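Local coordinates for protein tRNA uridine(34) acetyltransferase (Methanocaldococcus infernus, PDB 6IA8) that forms 5-carboxymethyluridine at the wobble position of tRNA from acetyl-CoA by radical S-adenosylmethionine chemistry, at residues A[325-328]-A[329-332]. Numbering follows the deposited sequence.
Sequences IMPK and WVRT. With SO4 (sulfate ion), chain B.
Pro-327 lays its ring against the indole of Trp-329, two residues on, where the chain folds back in a type I beta turn from Pro-327 to Val-330. Pro-327 CB is the bump: it sits over one face of the indole, 3.5 Å from the centroid of the Trp-329 five-membered ring, in a CH-pi contact, while Pro-327 CG reaches Trp-329 CZ2 at 3.6 Å. A chi1 of 39° brings the broad, flat indole back over this rigid ridge.

The first place of the turn must offer its C=O, which proline can do without an N-H of its own: Val-330 N donates to Pro-327 O over 3.2 Å, from well above the carbonyl plane. Branched valine suits the hollow between two neighbours, CG2 of Val-330 packing on Pro-327 CD at 3.8 Å and its CG1 on CG of Met-326. The long, flexible methionine crosses the valine at about a right angle and ends with CE beside Thr-332 OG1. Phe-275 of helix 264-276 touches Met-326, Pro-327 and Val-330.

The turn leads from helix 312-325 into edge strand 331-332 of the radical SAM sheet, and Trp-329 faces the acetyltransferase domain, stacking on Tyr-399 and giving its C=O to Arg-424. An alanine in place of Trp-329 would probably leave the proline ring without its flat cover and Tyr-399 without its stacking partner. A sulfate, probably from the crystallisation liquor, takes the N-H of Lys-328 (N to O2 2.9 Å) beside that lysine's CB and CG; with Arg-369 and Arg-374 near Lys-328, this is consistent with a corner, apolar within, that can accept an anion.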
loop_
_atom_site.group_PDB
_atom_site.type_symbol
_atom_site.label_atom_id
_atom_site.label_comp_id
_atom_site.label_asym_id
_atom_site.label_seq_id
_atom_site.Cartn_x
_atom_site.Cartn_y
_atom_site.Cartn_z
ATOM N N ILE A 325 8.946 14.105 -8.494
ATOM C CA ILE A 325 9.490 14.428 -7.174
ATOM C C ILE A 325 9.267 13.323 -6.159
ATOM O O ILE A 325 9.657 13.493 -5.007
ATOM C CB ILE A 325 8.929 15.754 -6.618
ATOM C CG1 ILE A 325 7.414 15.606 -6.338
ATOM C CG2 ILE A 325 9.263 16.887 -7.579
ATOM C CD1 ILE A 325 6.870 16.636 -5.337
ATOM N N MET A 326 8.642 12.211 -6.529
ATOM C CA MET A 326 8.383 11.147 -5.551
ATOM C C MET A 326 9.696 10.575 -5.022
ATOM O O MET A 326 10.561 10.216 -5.816
ATOM C CB MET A 326 7.576 10.014 -6.178
ATOM C CG MET A 326 6.151 9.984 -5.790
ATOM S SD MET A 326 5.273 8.770 -6.774
ATOM C CE MET A 326 3.691 9.662 -6.917
ATOM N N PRO A 327 9.884 10.469 -3.713
ATOM C CA PRO A 327 11.115 9.854 -3.194
ATOM C C PRO A 327 11.219 8.383 -3.564
ATOM O O PRO A 327 10.266 7.723 -3.976
ATOM C CB PRO A 327 11.009 10.037 -1.673
ATOM C CG PRO A 327 10.052 11.236 -1.517
ATOM C CD PRO A 327 9.094 11.136 -2.668
ATOM N N LYS A 328 12.422 7.858 -3.376
ATOM C CA LYS A 328 12.696 6.470 -3.703
ATOM C C LYS A 328 11.924 5.518 -2.813
ATOM O O LYS A 328 11.809 4.338 -3.152
ATOM C CB LYS A 328 14.194 6.179 -3.562
ATOM C CG LYS A 328 15.077 6.963 -4.530
ATOM C CD LYS A 328 16.567 6.684 -4.265
ATOM C CE LYS A 328 17.465 7.469 -5.210
ATOM N NZ LYS A 328 18.870 6.968 -5.188
ATOM N N TRP A 329 11.490 5.978 -1.643
ATOM C CA TRP A 329 10.827 5.123 -0.666
ATOM C C TRP A 329 9.318 5.114 -0.813
ATOM O O TRP A 329 8.644 4.472 0.006
ATOM C CB TRP A 329 11.182 5.539 0.763
ATOM C CG TRP A 329 11.279 7.022 1.009
ATOM C CD1 TRP A 329 12.409 7.797 0.917
ATOM C CD2 TRP A 329 10.234 7.897 1.437
ATOM N NE1 TRP A 329 12.129 9.107 1.272
ATOM C CE2 TRP A 329 10.797 9.203 1.567
ATOM C CE3 TRP A 329 8.881 7.730 1.659
ATOM C CZ2 TRP A 329 10.041 10.314 1.921
ATOM C CZ3 TRP A 329 8.124 8.852 2.035
ATOM C CH2 TRP A 329 8.714 10.114 2.177
ATOM N N VAL A 330 8.777 5.765 -1.855
ATOM C CA VAL A 330 7.333 5.839 -2.068
ATOM C C VAL A 330 6.941 4.850 -3.142
ATOM O O VAL A 330 7.584 4.764 -4.201
ATOM C CB VAL A 330 6.877 7.258 -2.449
ATOM C CG1 VAL A 330 5.408 7.268 -2.781
ATOM C CG2 VAL A 330 7.131 8.229 -1.273
ATOM N N ARG A 331 5.875 4.109 -2.878
ATOM C CA ARG A 331 5.336 3.174 -3.851
ATOM C C ARG A 331 4.048 3.767 -4.400
ATOM O O ARG A 331 3.270 4.338 -3.657
ATOM C CB ARG A 331 5.083 1.800 -3.219
ATOM C CG ARG A 331 4.643 0.718 -4.205
ATOM C CD ARG A 331 4.057 -0.470 -3.451
ATOM N NE ARG A 331 5.023 -1.543 -3.240
ATOM C CZ ARG A 331 4.892 -2.498 -2.322
ATOM N NH1 ARG A 331 3.846 -2.510 -1.505
ATOM N NH2 ARG A 331 5.816 -3.437 -2.209
ATOM N N THR A 332 3.818 3.646 -5.690
ATOM C CA THR A 332 2.632 4.218 -6.311
ATOM C C THR A 332 1.791 3.113 -6.927
ATOM O O THR A 332 2.303 2.048 -7.271
ATOM C CB THR A 332 3.012 5.233 -7.398
ATOM O OG1 THR A 332 1.892 6.080 -7.679
ATOM C CG2 THR A 332 3.430 4.519 -8.675
HETATM S S SO4 B . 14.874 10.657 -2.507
HETATM O O1 SO4 B . 16.333 10.534 -2.485
HETATM O O2 SO4 B . 14.293 9.459 -1.902
HETATM O O3 SO4 B . 14.416 10.744 -3.863
HETATM O O4 SO4 B . 14.459 11.873 -1.815
#